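Polymerase cofactor VP35 (Reston ebolavirus, PDB 3L2A) serves as a cofactor of the viral polymerase and probably, through its RNA-binding interferon inhibitory domain, helps the virus evade the host interferon response. Local coordinates at residues A[102-107]-A[111-116]; A[16-21]-A[27-32]; A[46-51]-A[67-72]; A[40-45]-A[73-78]. All blocks are in the same frame, centred on the assembly; numbering follows the deposited sequence.

Contact 1 (A[102-107]-A[111-116]); sequences PAPPSP and RGWVCL
Trp113 meets the proline-rich segment 102-107 with one face of its indole, and two prolines lie over that same face. Pro104 covers the six-membered ring: its CD sits 3.6 Å from the centroid of the Trp113 six-membered ring and 22° off the normal, the geometry of a CH-pi contact. The nearest single approach is Pro104 CD to Trp113 CZ2, at 3.4 Å. Pro107 does the same for the five-membered ring, with its CB 4.0 Å from the centroid of the Trp113 five-membered ring and 19° off the normal. One face of the indole thus has a proline over each of its rings. The indole reaches them with CG turned away from the carbonyl carbon and lying beside the backbone N (chi1 -64°).

Leu116 extends the apolar patch from the same strand. Its CD2 lies 4.0 Å from Pro107 CG, the two side chains crossing at about a right angle, and CD2 is equally far from Ala103 CB. No hydrogen bond joins the segments, so the loop is held here by apolar and CH-pi contacts.

Segment 102-107 leaves strand 100-102, one of the two outermost, and packs against strand 113-118, which hydrogen-bonds to strand 124-128 through Val114 and Cys115. Lys128 of that strand makes a cation-pi contact with Trp113, while Val114 packs on helix 27-41.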
loop_
_atom_site.group_PDB
_atom_site.type_symbol
_atom_site.label_atom_id
_atom_site.label_comp_id
_atom_site.label_asym_id
_atom_site.label_seq_id
_atom_site.Cartn_x
_atom_site.Cartn_y
_atom_site.Cartn_z
ATOM N N PRO A 102 5.270 15.336 6.258
ATOM C CA PRO A 102 4.930 16.227 5.138
ATOM C C PRO A 102 5.364 15.604 3.817
ATOM O O PRO A 102 6.473 15.090 3.724
ATOM C CB PRO A 102 5.757 17.484 5.419
ATOM C CG PRO A 102 5.930 17.501 6.896
ATOM C CD PRO A 102 5.994 16.056 7.328
ATOM N N ALA A 103 4.486 15.628 2.819
ATOM C CA ALA A 103 4.807 15.066 1.512
ATOM C C ALA A 103 5.890 15.888 0.801
ATOM O O ALA A 103 5.820 17.116 0.790
ATOM C CB ALA A 103 3.547 14.976 0.647
ATOM N N PRO A 104 6.897 15.208 0.216
ATOM C CA PRO A 104 7.885 15.859 -0.636
ATOM C C PRO A 104 7.242 16.145 -1.999
ATOM O O PRO A 104 6.122 15.681 -2.247
ATOM C CB PRO A 104 8.984 14.797 -0.757
ATOM C CG PRO A 104 8.264 13.509 -0.665
ATOM C CD PRO A 104 7.147 13.757 0.330
ATOM N N PRO A 105 7.929 16.900 -2.874
ATOM C CA PRO A 105 7.323 17.210 -4.173
ATOM C C PRO A 105 6.914 15.981 -5.001
ATOM O O PRO A 105 5.787 15.941 -5.514
ATOM C CB PRO A 105 8.407 18.025 -4.893
ATOM C CG PRO A 105 9.665 17.801 -4.125
ATOM C CD PRO A 105 9.248 17.544 -2.719
ATOM N N SER A 106 7.800 14.993 -5.135
ATOM C CA SER A 106 7.503 13.845 -5.986
ATOM C C SER A 106 7.634 12.534 -5.212
ATOM O O SER A 106 8.589 11.774 -5.435
ATOM C CB SER A 106 8.391 13.842 -7.228
ATOM O OG SER A 106 8.088 14.952 -8.048
ATOM N N PRO A 107 6.677 12.266 -4.299
ATOM C CA PRO A 107 6.768 11.067 -3.468
ATOM C C PRO A 107 6.561 9.808 -4.306
ATOM O O PRO A 107 5.721 9.784 -5.220
ATOM C CB PRO A 107 5.624 11.248 -2.464
ATOM C CG PRO A 107 4.646 12.073 -3.169
ATOM C CD PRO A 107 5.452 13.032 -4.004
ATOM N N ARG A 111 9.680 4.197 -2.558
ATOM C CA ARG A 111 10.466 4.765 -1.464
ATOM C C ARG A 111 9.712 4.759 -0.126
ATOM O O ARG A 111 10.211 5.262 0.872
ATOM C CB ARG A 111 10.944 6.168 -1.808
ATOM C CG ARG A 111 11.871 6.195 -3.000
ATOM C CD ARG A 111 12.441 7.581 -3.198
ATOM N NE ARG A 111 13.391 7.624 -4.303
ATOM C CZ ARG A 111 14.170 8.667 -4.578
ATOM N NH1 ARG A 111 14.115 9.757 -3.819
ATOM N NH2 ARG A 111 15.008 8.621 -5.606
ATOM N N GLY A 112 8.520 4.162 -0.101
ATOM C CA GLY A 112 7.802 3.962 1.161
ATOM C C GLY A 112 6.568 4.845 1.332
ATOM O O GLY A 112 5.875 4.740 2.327
ATOM N N TRP A 113 6.278 5.696 0.351
ATOM C CA TRP A 113 5.129 6.602 0.442
ATOM C C TRP A 113 3.886 5.861 0.006
ATOM O O TRP A 113 3.699 5.541 -1.185
ATOM C CB TRP A 113 5.353 7.838 -0.427
ATOM C CG TRP A 113 6.516 8.656 0.055
ATOM C CD1 TRP A 113 7.804 8.633 -0.423
ATOM C CD2 TRP A 113 6.498 9.603 1.122
ATOM N NE1 TRP A 113 8.582 9.527 0.278
ATOM C CE2 TRP A 113 7.810 10.129 1.238
ATOM C CE3 TRP A 113 5.499 10.066 1.997
ATOM C CZ2 TRP A 113 8.158 11.091 2.212
ATOM C CZ3 TRP A 113 5.844 11.039 2.961
ATOM C CH2 TRP A 113 7.159 11.532 3.054
ATOM N N VAL A 114 3.044 5.544 0.969
ATOM C CA VAL A 114 1.875 4.731 0.711
ATOM C C VAL A 114 0.743 5.509 0.027
ATOM O O VAL A 114 0.141 5.051 -0.950
ATOM C CB VAL A 114 1.384 4.061 2.029
ATOM C CG1 VAL A 114 0.127 3.194 1.786
ATOM C CG2 VAL A 114 2.510 3.217 2.636
ATOM N N CYS A 115 0.419 6.671 0.577
ATOM C CA CYS A 115 -0.651 7.475 0.049
ATOM C C CYS A 115 -0.447 8.861 0.615
ATOM O O CYS A 115 0.415 9.061 1.477
ATOM C CB CYS A 115 -2.013 6.897 0.446
ATOM S SG CYS A 115 -2.329 6.856 2.251
ATOM N N LEU A 116 -1.224 9.803 0.109
ATOM C CA LEU A 116 -1.154 11.186 0.573
ATOM C C LEU A 116 -2.523 11.562 1.075
ATOM O O LEU A 116 -3.501 11.420 0.360
ATOM C CB LEU A 116 -0.773 12.094 -0.583
ATOM C CG LEU A 116 0.451 11.690 -1.397
ATOM C CD1 LEU A 116 0.659 12.671 -2.521
ATOM C CD2 LEU A 116 1.689 11.637 -0.527
#

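Contact 2 (A[16-21]-A[27-32]); sequences IMYDHL and AFHQLV
His29 and Tyr18 form an edge-to-face aromatic pair across helices 10-19 and 27-41. The imidazole presents its edge to the phenol face, with ring centroids 4.7 Å apart and planes at 84°; His29 CD2 stands over the centre of the Tyr18 ring. A CH-pi contact comes from Leu21, whose CD1 is 4.0 Å from the His29 ring centroid and only 5° off the normal, so a methyl group lies over one imidazole face.

Apolar contacts gather round Val32. Its two methyls diverge: CG1, anti to the backbone N (chi1 164°), lies 3.6 Å from Tyr18 CE1, whereas CG2 turns to Met17 CB at 3.7 Å and to Leu21 CD1. The other Leu21 methyl, CD2, touches Phe28 CB.

Polar links pass through one water in the plane of the imidazole. It is 2.8 Å from His29 NE2 and is hydrogen-bonded to Tyr18 O (2.8 Å) and Leu21 O, linking the imidazole to backbone carbonyls of segment 16-21. At the other ring nitrogen, ND1 hydrogen-bonds to Thr26 OG1. With both nitrogens engaged, rotation of the imidazole is probably restricted.

Met17 and Val32 also touch Leu66 of helix 62-72. The arrangement is that of two consecutive helices joined by a loop and packed within the alpha-helical part of the VP35 interferon inhibitory domain.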
loop_
_atom_site.group_PDB
_atom_site.type_symbol
_atom_site.label_atom_id
_atom_site.label_comp_id
_atom_site.label_asym_id
_atom_site.label_seq_id
_atom_site.Cartn_x
_atom_site.Cartn_y
_atom_site.Cartn_z
ATOM N N ILE A 16 -6.305 -12.270 1.291
ATOM C CA ILE A 16 -5.058 -13.020 1.529
ATOM C C ILE A 16 -4.012 -12.154 2.257
ATOM O O ILE A 16 -3.346 -12.602 3.202
ATOM C CB ILE A 16 -4.449 -13.540 0.198
ATOM C CG1 ILE A 16 -5.285 -14.717 -0.330
ATOM C CG2 ILE A 16 -2.981 -13.956 0.366
ATOM C CD1 ILE A 16 -4.937 -15.127 -1.753
ATOM N N MET A 17 -3.848 -10.923 1.792
ATOM C CA MET A 17 -2.815 -10.051 2.380
ATOM C C MET A 17 -3.199 -9.642 3.809
ATOM O O MET A 17 -2.340 -9.595 4.713
ATOM C CB MET A 17 -2.558 -8.838 1.483
ATOM C CG MET A 17 -1.897 -9.235 0.164
ATOM S SD MET A 17 -1.735 -7.785 -0.880
ATOM C CE MET A 17 -0.556 -8.398 -2.098
ATOM N N TYR A 18 -4.481 -9.338 4.032
ATOM C CA TYR A 18 -4.962 -9.000 5.386
ATOM C C TYR A 18 -4.852 -10.169 6.357
ATOM O O TYR A 18 -4.649 -9.976 7.560
ATOM C CB TYR A 18 -6.416 -8.522 5.359
ATOM C CG TYR A 18 -6.646 -7.042 5.177
ATOM C CD1 TYR A 18 -5.824 -6.273 4.371
ATOM C CD2 TYR A 18 -7.732 -6.412 5.797
ATOM C CE1 TYR A 18 -6.058 -4.915 4.180
ATOM C CE2 TYR A 18 -7.972 -5.047 5.619
ATOM C CZ TYR A 18 -7.124 -4.304 4.812
ATOM O OH TYR A 18 -7.368 -2.962 4.604
ATOM N N ASP A 19 -4.965 -11.386 5.839
ATOM C CA ASP A 19 -4.963 -12.606 6.654
ATOM C C ASP A 19 -3.673 -12.758 7.448
ATOM O O ASP A 19 -3.663 -13.356 8.521
ATOM C CB ASP A 19 -5.168 -13.844 5.749
ATOM C CG ASP A 19 -6.638 -14.177 5.515
ATOM O OD1 ASP A 19 -7.535 -13.568 6.136
ATOM O OD2 ASP A 19 -6.903 -15.070 4.678
ATOM N N HIS A 20 -2.556 -12.263 6.927
ATOM C CA HIS A 20 -1.324 -12.399 7.683
ATOM C C HIS A 20 -0.694 -11.075 8.123
ATOM O O HIS A 20 0.507 -11.013 8.376
ATOM C CB HIS A 20 -0.316 -13.321 6.982
ATOM C CG HIS A 20 -0.577 -14.779 7.211
ATOM N ND1 HIS A 20 -0.356 -15.392 8.427
ATOM C CD2 HIS A 20 -1.033 -15.747 6.380
ATOM C CE1 HIS A 20 -0.673 -16.672 8.336
ATOM N NE2 HIS A 20 -1.087 -16.912 7.105
ATOM N N LEU A 21 -1.512 -10.030 8.241
ATOM C CA LEU A 21 -1.068 -8.807 8.932
ATOM C C LEU A 21 -1.596 -8.689 10.369
ATOM O O LEU A 21 -2.780 -8.946 10.623
ATOM C CB LEU A 21 -1.520 -7.564 8.160
ATOM C CG LEU A 21 -0.880 -7.302 6.789
ATOM C CD1 LEU A 21 -1.555 -6.118 6.132
ATOM C CD2 LEU A 21 0.654 -7.020 6.912
ATOM N N ALA A 27 -0.332 0.965 8.613
ATOM C CA ALA A 27 0.152 1.530 7.371
ATOM C C ALA A 27 0.219 0.423 6.298
ATOM O O ALA A 27 0.072 0.688 5.108
ATOM C CB ALA A 27 1.525 2.204 7.571
ATOM N N PHE A 28 0.414 -0.817 6.741
ATOM C CA PHE A 28 0.460 -1.951 5.800
ATOM C C PHE A 28 -0.913 -2.355 5.306
ATOM O O PHE A 28 -1.051 -2.796 4.146
ATOM C CB PHE A 28 1.223 -3.123 6.420
ATOM C CG PHE A 28 2.686 -2.847 6.530
ATOM C CD1 PHE A 28 3.513 -2.970 5.414
ATOM C CD2 PHE A 28 3.225 -2.376 7.733
ATOM C CE1 PHE A 28 4.886 -2.680 5.479
ATOM C CE2 PHE A 28 4.578 -2.068 7.815
ATOM C CZ PHE A 28 5.420 -2.211 6.704
ATOM N N HIS A 29 -1.929 -2.217 6.159
ATOM C CA HIS A 29 -3.307 -2.392 5.678
ATOM C C HIS A 29 -3.606 -1.367 4.601
ATOM O O HIS A 29 -4.167 -1.705 3.557
ATOM C CB HIS A 29 -4.285 -2.269 6.824
ATOM C CG HIS A 29 -4.244 -3.443 7.754
ATOM N ND1 HIS A 29 -3.422 -3.489 8.859
ATOM C CD2 HIS A 29 -4.940 -4.602 7.751
ATOM C CE1 HIS A 29 -3.609 -4.635 9.495
ATOM N NE2 HIS A 29 -4.516 -5.337 8.834
ATOM N N GLN A 30 -3.192 -0.119 4.834
ATOM C CA GLN A 30 -3.409 0.923 3.825
ATOM C C GLN A 30 -2.634 0.590 2.547
ATOM O O GLN A 30 -3.161 0.739 1.419
ATOM C CB GLN A 30 -3.033 2.312 4.347
ATOM C CG GLN A 30 -3.374 3.414 3.366
ATOM C CD GLN A 30 -4.862 3.529 3.093
ATOM O OE1 GLN A 30 -5.317 3.345 1.953
ATOM N NE2 GLN A 30 -5.629 3.814 4.132
ATOM N N LEU A 31 -1.400 0.100 2.719
ATOM C CA LEU A 31 -0.587 -0.316 1.559
ATOM C C LEU A 31 -1.223 -1.428 0.749
ATOM O O LEU A 31 -1.179 -1.374 -0.479
ATOM C CB LEU A 31 0.839 -0.671 1.984
ATOM C CG LEU A 31 1.810 -0.980 0.835
ATOM C CD1 LEU A 31 1.901 0.103 -0.257
ATOM C CD2 LEU A 31 3.159 -1.303 1.413
ATOM N N VAL A 32 -1.843 -2.412 1.415
ATOM C CA VAL A 32 -2.556 -3.490 0.701
ATOM C C VAL A 32 -3.650 -2.874 -0.172
ATOM O O VAL A 32 -3.802 -3.229 -1.326
ATOM C CB VAL A 32 -3.162 -4.463 1.702
ATOM C CG1 VAL A 32 -4.258 -5.385 1.046
ATOM C CG2 VAL A 32 -2.046 -5.316 2.361
HETATM O O HOH W 1 -5.230 -7.964 9.357
#

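Contact 3 (A[46-51]-A[67-72]); sequences DTIHAE and IQITKR. With ACY (acetic acid), chain C.
Ile48 and Ile69 cross at about a right angle, meeting through methyl groups: Ile48 CG2 lies 4.0 Å from Ile69 CD1. The same CD1 approaches the backbone, 3.9 Å from Ile48 O. Ile69 can reach this far because CG1 lies opposite the carbonyl carbon and CD1 continues outward in an extended chain.

One turn on, Glu51 CB packs on Ile69 CG1 at 4.1 Å, and the chain then bends at chi2 (-72°), bringing the carboxylate to Arg72. There the two side chains meet at a slant, with Glu51 OE1 at the guanidinium edge, close to its plane, although the carboxylate and guanidinium planes are 60° apart. The Arg72 NH1 to Glu51 OE1 distance of 3.5 Å makes this salt bridge weak as a hydrogen bond despite its nearly straight N-H line and, as it holds for one of two modelled Arg72 conformers, tentative too.

These contacts join helices 45-57 and 62-72 in the helical part of the interferon inhibitory domain. The short segments run at 127° to each other, with axes 9.9 Å apart, a steeply inclined crossing, nearer antiparallel than parallel. Met17 of helix 10-19 and Phe76 of helix 75-78 touch both isoleucines.

In this conformer Gln68 CB, from the preceding helical turn, lies over one face of the guanidinium. Gln68 OE1 accepts from Lys71 NZ at 2.7 Å on a lone pair in the carbonyl plane.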
loop_
_atom_site.group_PDB
_atom_site.type_symbol
_atom_site.label_atom_id
_atom_site.label_comp_id
_atom_site.label_asym_id
_atom_site.label_seq_id
_atom_site.Cartn_x
_atom_site.Cartn_y
_atom_site.Cartn_z
ATOM N N ASP A 46 -2.334 -10.521 -10.645
ATOM C CA ASP A 46 -1.689 -11.839 -10.588
ATOM C C ASP A 46 -0.174 -11.754 -10.532
ATOM O O ASP A 46 0.483 -12.624 -9.939
ATOM C CB ASP A 46 -2.189 -12.677 -11.771
ATOM C CG ASP A 46 -3.671 -12.929 -11.666
ATOM O OD1 ASP A 46 -4.094 -13.375 -10.582
ATOM O OD2 ASP A 46 -4.393 -12.692 -12.644
ATOM N N THR A 47 0.383 -10.702 -11.129
ATOM C CA THR A 47 1.815 -10.426 -10.956
ATOM C C THR A 47 2.128 -10.074 -9.494
ATOM O O THR A 47 3.076 -10.574 -8.908
ATOM C CB THR A 47 2.216 -9.270 -11.870
ATOM O OG1 THR A 47 1.997 -9.651 -13.243
ATOM C CG2 THR A 47 3.685 -8.925 -11.710
ATOM N N ILE A 48 1.322 -9.189 -8.931
ATOM C CA ILE A 48 1.477 -8.793 -7.520
ATOM C C ILE A 48 1.335 -10.011 -6.578
ATOM O O ILE A 48 2.126 -10.215 -5.673
ATOM C CB ILE A 48 0.443 -7.712 -7.206
ATOM C CG1 ILE A 48 0.810 -6.422 -7.939
ATOM C CG2 ILE A 48 0.337 -7.478 -5.690
ATOM C CD1 ILE A 48 -0.358 -5.375 -7.979
ATOM N N HIS A 49 0.336 -10.835 -6.843
ATOM C CA HIS A 49 0.100 -12.039 -6.049
ATOM C C HIS A 49 1.304 -12.973 -6.131
ATOM O O HIS A 49 1.729 -13.523 -5.122
ATOM C CB HIS A 49 -1.205 -12.699 -6.520
ATOM C CG HIS A 49 -1.571 -13.947 -5.770
ATOM N ND1 HIS A 49 -2.217 -15.005 -6.376
ATOM C CD2 HIS A 49 -1.423 -14.293 -4.468
ATOM C CE1 HIS A 49 -2.431 -15.960 -5.485
ATOM N NE2 HIS A 49 -1.945 -15.560 -4.322
ATOM N N ALA A 50 1.859 -13.114 -7.334
ATOM C CA ALA A 50 3.016 -14.002 -7.563
ATOM C C ALA A 50 4.205 -13.516 -6.753
ATOM O O ALA A 50 4.908 -14.286 -6.132
ATOM C CB ALA A 50 3.374 -14.010 -9.052
ATOM N N GLU A 51 4.437 -12.207 -6.802
ATOM C CA GLU A 51 5.565 -11.633 -6.050
ATOM C C GLU A 51 5.359 -11.748 -4.534
ATOM O O GLU A 51 6.313 -11.982 -3.768
ATOM C CB GLU A 51 5.746 -10.184 -6.481
ATOM C CG GLU A 51 6.334 -10.102 -7.867
ATOM C CD GLU A 51 7.792 -10.503 -7.911
ATOM O OE1 GLU A 51 8.388 -10.770 -6.842
ATOM O OE2 GLU A 51 8.342 -10.540 -9.028
ATOM N N ILE A 67 6.587 -4.425 0.899
ATOM C CA ILE A 67 7.646 -3.500 0.477
ATOM C C ILE A 67 8.308 -3.979 -0.820
ATOM O O ILE A 67 8.515 -3.209 -1.755
ATOM C CB ILE A 67 8.700 -3.317 1.592
ATOM C CG1 ILE A 67 8.078 -2.590 2.791
ATOM C CG2 ILE A 67 9.947 -2.562 1.068
ATOM C CD1 ILE A 67 9.011 -2.502 4.009
ATOM N N GLN A 68 8.603 -5.274 -0.886
ATOM C CA GLN A 68 9.274 -5.811 -2.058
ATOM C C GLN A 68 8.422 -5.667 -3.313
ATOM O O GLN A 68 8.950 -5.371 -4.388
ATOM C CB GLN A 68 9.720 -7.251 -1.796
ATOM C CG GLN A 68 10.771 -7.359 -0.673
ATOM C CD GLN A 68 12.076 -6.614 -0.927
ATOM O OE1 GLN A 68 12.169 -5.395 -0.751
ATOM N NE2 GLN A 68 13.121 -7.362 -1.261
ATOM N N ILE A 69 7.111 -5.858 -3.181
ATOM C CA ILE A 69 6.189 -5.619 -4.309
ATOM C C ILE A 69 6.390 -4.228 -4.864
ATOM O O ILE A 69 6.523 -4.051 -6.086
ATOM C CB ILE A 69 4.700 -5.863 -3.939
ATOM C CG1 ILE A 69 4.440 -7.369 -3.752
ATOM C CG2 ILE A 69 3.744 -5.224 -4.997
ATOM C CD1 ILE A 69 3.171 -7.721 -2.906
ATOM N N THR A 70 6.450 -3.240 -3.986
ATOM C CA THR A 70 6.548 -1.826 -4.441
ATOM C C THR A 70 7.852 -1.557 -5.187
ATOM O O THR A 70 7.897 -0.706 -6.075
ATOM C CB THR A 70 6.374 -0.815 -3.309
ATOM O OG1 THR A 70 7.484 -0.859 -2.401
ATOM C CG2 THR A 70 5.047 -1.071 -2.559
ATOM N N LYS A 71 8.875 -2.333 -4.849
ATOM C CA LYS A 71 10.207 -2.216 -5.452
ATOM C C LYS A 71 10.400 -3.059 -6.722
ATOM O O LYS A 71 11.178 -2.691 -7.615
ATOM C CB LYS A 71 11.253 -2.622 -4.405
ATOM C CG LYS A 71 11.373 -1.594 -3.268
ATOM C CD LYS A 71 12.045 -2.174 -2.024
ATOM C CE LYS A 71 13.476 -2.617 -2.265
ATOM N NZ LYS A 71 13.986 -3.381 -1.061
ATOM N N ARG A 72 9.719 -4.193 -6.803
ATOM C CA ARG A 72 9.978 -5.115 -7.905
ATOM C C ARG A 72 9.071 -4.840 -9.097
ATOM O O ARG A 72 9.514 -4.908 -10.241
ATOM C CB ARG A 72 9.854 -6.568 -7.443
ATOM C CG ARG A 72 10.884 -6.949 -6.397
ATOM C CD ARG A 72 10.804 -8.414 -6.010
ATOM N NE ARG A 72 11.721 -8.699 -4.908
ATOM C CZ ARG A 72 11.578 -9.687 -4.033
ATOM N NH1 ARG A 72 10.553 -10.526 -4.109
ATOM N NH2 ARG A 72 12.481 -9.839 -3.078
HETATM C C ACY C . -0.730 -16.116 -1.333
HETATM O O ACY C . -0.577 -15.041 -1.942
HETATM O OXT ACY C . -1.487 -17.032 -1.742
HETATM C CH3 ACY C . 0.059 -16.250 -0.059
#

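Contact 4 (A[40-45]-A[73-78]); sequences KDNNLL and VPIFQD
Ile75 reaches across to Leu44 and Asn42. Its CB is already in contact, 3.6 Å from Leu44 CD1. Of the two branches leaving it, the CG2 methyl stays with the leucine, 3.7 Å from Leu44 CD1, so one methyl of Leu44 fits against both CB and CG2. CG2 also lies over one face of the neighbouring Phe76 ring, 3.6 Å above its plane and offset toward the rim.

The other branch goes to the asparagine. With CG1 anti to the backbone N (chi1 -164°), this arm is directed at the amide: CG1 is 3.9 Å from Asn42 ND2. At the tip, Ile75 CD1 lies 3.7 Å from Asn42 CG and 3.8 Å from Asn42 OD1, a van der Waals contact with the carboxamide rather than a hydrogen bond. The amide nitrogen is instead bound to Ile38 O of helix 27-41, which would help keep the group beside Ile75.

Asn42 is the first residue to leave helical geometry after helix 27-41, and Leu44 occupies the N-cap position of helix 45-57. Ile75 belongs to segment 73-78, which leads into a short helix. The contact therefore packs a tight helix-to-helix connection against that segment at the surface of the domain's helical part.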
loop_
_atom_site.group_PDB
_atom_site.type_symbol
_atom_site.label_atom_id
_atom_site.label_comp_id
_atom_site.label_asym_id
_atom_site.label_seq_id
_atom_site.Cartn_x
_atom_site.Cartn_y
_atom_site.Cartn_z
ATOM N N LYS A 40 -5.593 -3.751 -9.672
ATOM C CA LYS A 40 -6.860 -3.947 -10.379
ATOM C C LYS A 40 -6.925 -3.035 -11.604
ATOM O O LYS A 40 -7.269 -3.507 -12.711
ATOM C CB LYS A 40 -8.030 -3.695 -9.436
ATOM C CG LYS A 40 -9.404 -3.898 -10.077
ATOM C CD LYS A 40 -10.520 -3.816 -9.046
ATOM C CE LYS A 40 -11.829 -4.243 -9.693
ATOM N NZ LYS A 40 -12.363 -3.167 -10.584
ATOM N N ASP A 41 -6.588 -1.751 -11.411
ATOM C CA ASP A 41 -6.694 -0.734 -12.478
ATOM C C ASP A 41 -5.752 -0.968 -13.669
ATOM O O ASP A 41 -6.038 -0.517 -14.791
ATOM C CB ASP A 41 -6.503 0.680 -11.894
ATOM C CG ASP A 41 -7.581 1.056 -10.886
ATOM O OD1 ASP A 41 -8.618 0.362 -10.812
ATOM O OD2 ASP A 41 -7.387 2.051 -10.146
ATOM N N ASN A 42 -4.676 -1.733 -13.442
ATOM C CA ASN A 42 -3.625 -1.959 -14.438
ATOM C C ASN A 42 -3.441 -3.419 -14.848
ATOM O O ASN A 42 -2.460 -3.776 -15.530
ATOM C CB ASN A 42 -2.329 -1.363 -13.915
ATOM C CG ASN A 42 -2.409 0.139 -13.827
ATOM O OD1 ASN A 42 -2.356 0.815 -14.854
ATOM N ND2 ASN A 42 -2.599 0.668 -12.612
ATOM N N ASN A 43 -4.408 -4.247 -14.441
ATOM C CA ASN A 43 -4.447 -5.673 -14.768
ATOM C C ASN A 43 -3.186 -6.422 -14.324
ATOM O O ASN A 43 -2.677 -7.300 -15.037
ATOM C CB ASN A 43 -4.764 -5.896 -16.257
ATOM C CG ASN A 43 -6.094 -5.298 -16.647
ATOM O OD1 ASN A 43 -7.123 -5.585 -16.023
ATOM N ND2 ASN A 43 -6.087 -4.434 -17.665
ATOM N N LEU A 44 -2.732 -6.104 -13.112
ATOM C CA LEU A 44 -1.481 -6.675 -12.559
ATOM C C LEU A 44 -1.691 -7.455 -11.260
ATOM O O LEU A 44 -0.715 -7.758 -10.570
ATOM C CB LEU A 44 -0.457 -5.536 -12.350
ATOM C CG LEU A 44 0.118 -5.003 -13.678
ATOM C CD1 LEU A 44 0.906 -3.758 -13.416
ATOM C CD2 LEU A 44 1.051 -6.066 -14.310
ATOM N N LEU A 45 -2.936 -7.778 -10.898
ATOM C CA LEU A 45 -3.151 -8.484 -9.626
ATOM C C LEU A 45 -2.413 -9.802 -9.528
ATOM O O LEU A 45 -1.978 -10.195 -8.444
ATOM C CB LEU A 45 -4.637 -8.757 -9.390
ATOM C CG LEU A 45 -5.440 -7.482 -9.101
ATOM C CD1 LEU A 45 -6.946 -7.821 -9.222
ATOM C CD2 LEU A 45 -5.106 -6.928 -7.712
ATOM N N VAL A 73 7.811 -4.512 -8.817
ATOM C CA VAL A 73 6.787 -4.462 -9.847
ATOM C C VAL A 73 6.753 -3.057 -10.449
ATOM O O VAL A 73 6.441 -2.103 -9.730
ATOM C CB VAL A 73 5.407 -4.883 -9.275
ATOM C CG1 VAL A 73 4.364 -4.908 -10.372
ATOM C CG2 VAL A 73 5.490 -6.273 -8.593
ATOM N N PRO A 74 7.094 -2.915 -11.751
ATOM C CA PRO A 74 7.275 -1.602 -12.370
ATOM C C PRO A 74 6.180 -0.580 -12.203
ATOM O O PRO A 74 6.481 0.629 -12.185
ATOM C CB PRO A 74 7.396 -1.939 -13.864
ATOM C CG PRO A 74 8.046 -3.219 -13.892
ATOM C CD PRO A 74 7.451 -3.996 -12.703
ATOM N N ILE A 75 4.927 -1.027 -12.127
ATOM C CA ILE A 75 3.791 -0.090 -12.024
ATOM C C ILE A 75 3.922 0.864 -10.840
ATOM O O ILE A 75 3.445 1.984 -10.911
ATOM C CB ILE A 75 2.404 -0.822 -11.968
ATOM C CG1 ILE A 75 1.246 0.142 -12.260
ATOM C CG2 ILE A 75 2.185 -1.589 -10.643
ATOM C CD1 ILE A 75 1.236 0.647 -13.685
ATOM N N PHE A 76 4.604 0.429 -9.783
ATOM C CA PHE A 76 4.730 1.230 -8.563
ATOM C C PHE A 76 5.772 2.312 -8.671
ATOM O O PHE A 76 5.872 3.165 -7.803
ATOM C CB PHE A 76 4.901 0.334 -7.324
ATOM C CG PHE A 76 3.719 -0.532 -7.096
ATOM C CD1 PHE A 76 2.518 0.030 -6.672
ATOM C CD2 PHE A 76 3.777 -1.909 -7.356
ATOM C CE1 PHE A 76 1.391 -0.755 -6.476
ATOM C CE2 PHE A 76 2.647 -2.697 -7.169
ATOM C CZ PHE A 76 1.468 -2.132 -6.734
ATOM N N GLN A 77 6.498 2.293 -9.783
ATOM C CA GLN A 77 7.339 3.404 -10.187
ATOM C C GLN A 77 6.601 4.306 -11.188
ATOM O O GLN A 77 6.893 5.495 -11.276
ATOM C CB GLN A 77 8.659 2.878 -10.767
ATOM C CG GLN A 77 9.607 2.398 -9.684
ATOM C CD GLN A 77 10.544 1.325 -10.169
ATOM O OE1 GLN A 77 10.105 0.274 -10.656
ATOM N NE2 GLN A 77 11.847 1.570 -10.037
ATOM N N ASP A 78 5.643 3.726 -11.920
ATOM C CA ASP A 78 4.907 4.397 -12.999
ATOM C C ASP A 78 3.789 5.298 -12.431
ATOM O O ASP A 78 3.340 6.226 -13.099
ATOM C CB ASP A 78 4.224 3.381 -13.958
ATOM C CG ASP A 78 5.204 2.429 -14.726
ATOM O OD1 ASP A 78 6.426 2.706 -14.845
ATOM O OD2 ASP A 78 4.700 1.386 -15.251
#

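How the contacts relate
Contacts 2, 3 and 4 lie in the helical part of the domain, whereas contact 1 packs a loop on a strand of the four-stranded mixed sheet. Along the chain contact 2 closes first; contact 3 is nested within the loop closed by contact 4, and contact 1 follows. Centres of contacts 3 and 4 are 9 Å apart, and Glu51 touches Val73 between them. Contact 2 lies 13 Å from contact 3, centre to centre, and touches it through Met17. Contacts 1 and 2, 19 Å apart between centres, meet where Val114 packs on Gln30 and Leu31. Helix 27-41, shared by contacts 2 and 4, thus links the helices to the sheet, consistent with one compact unit.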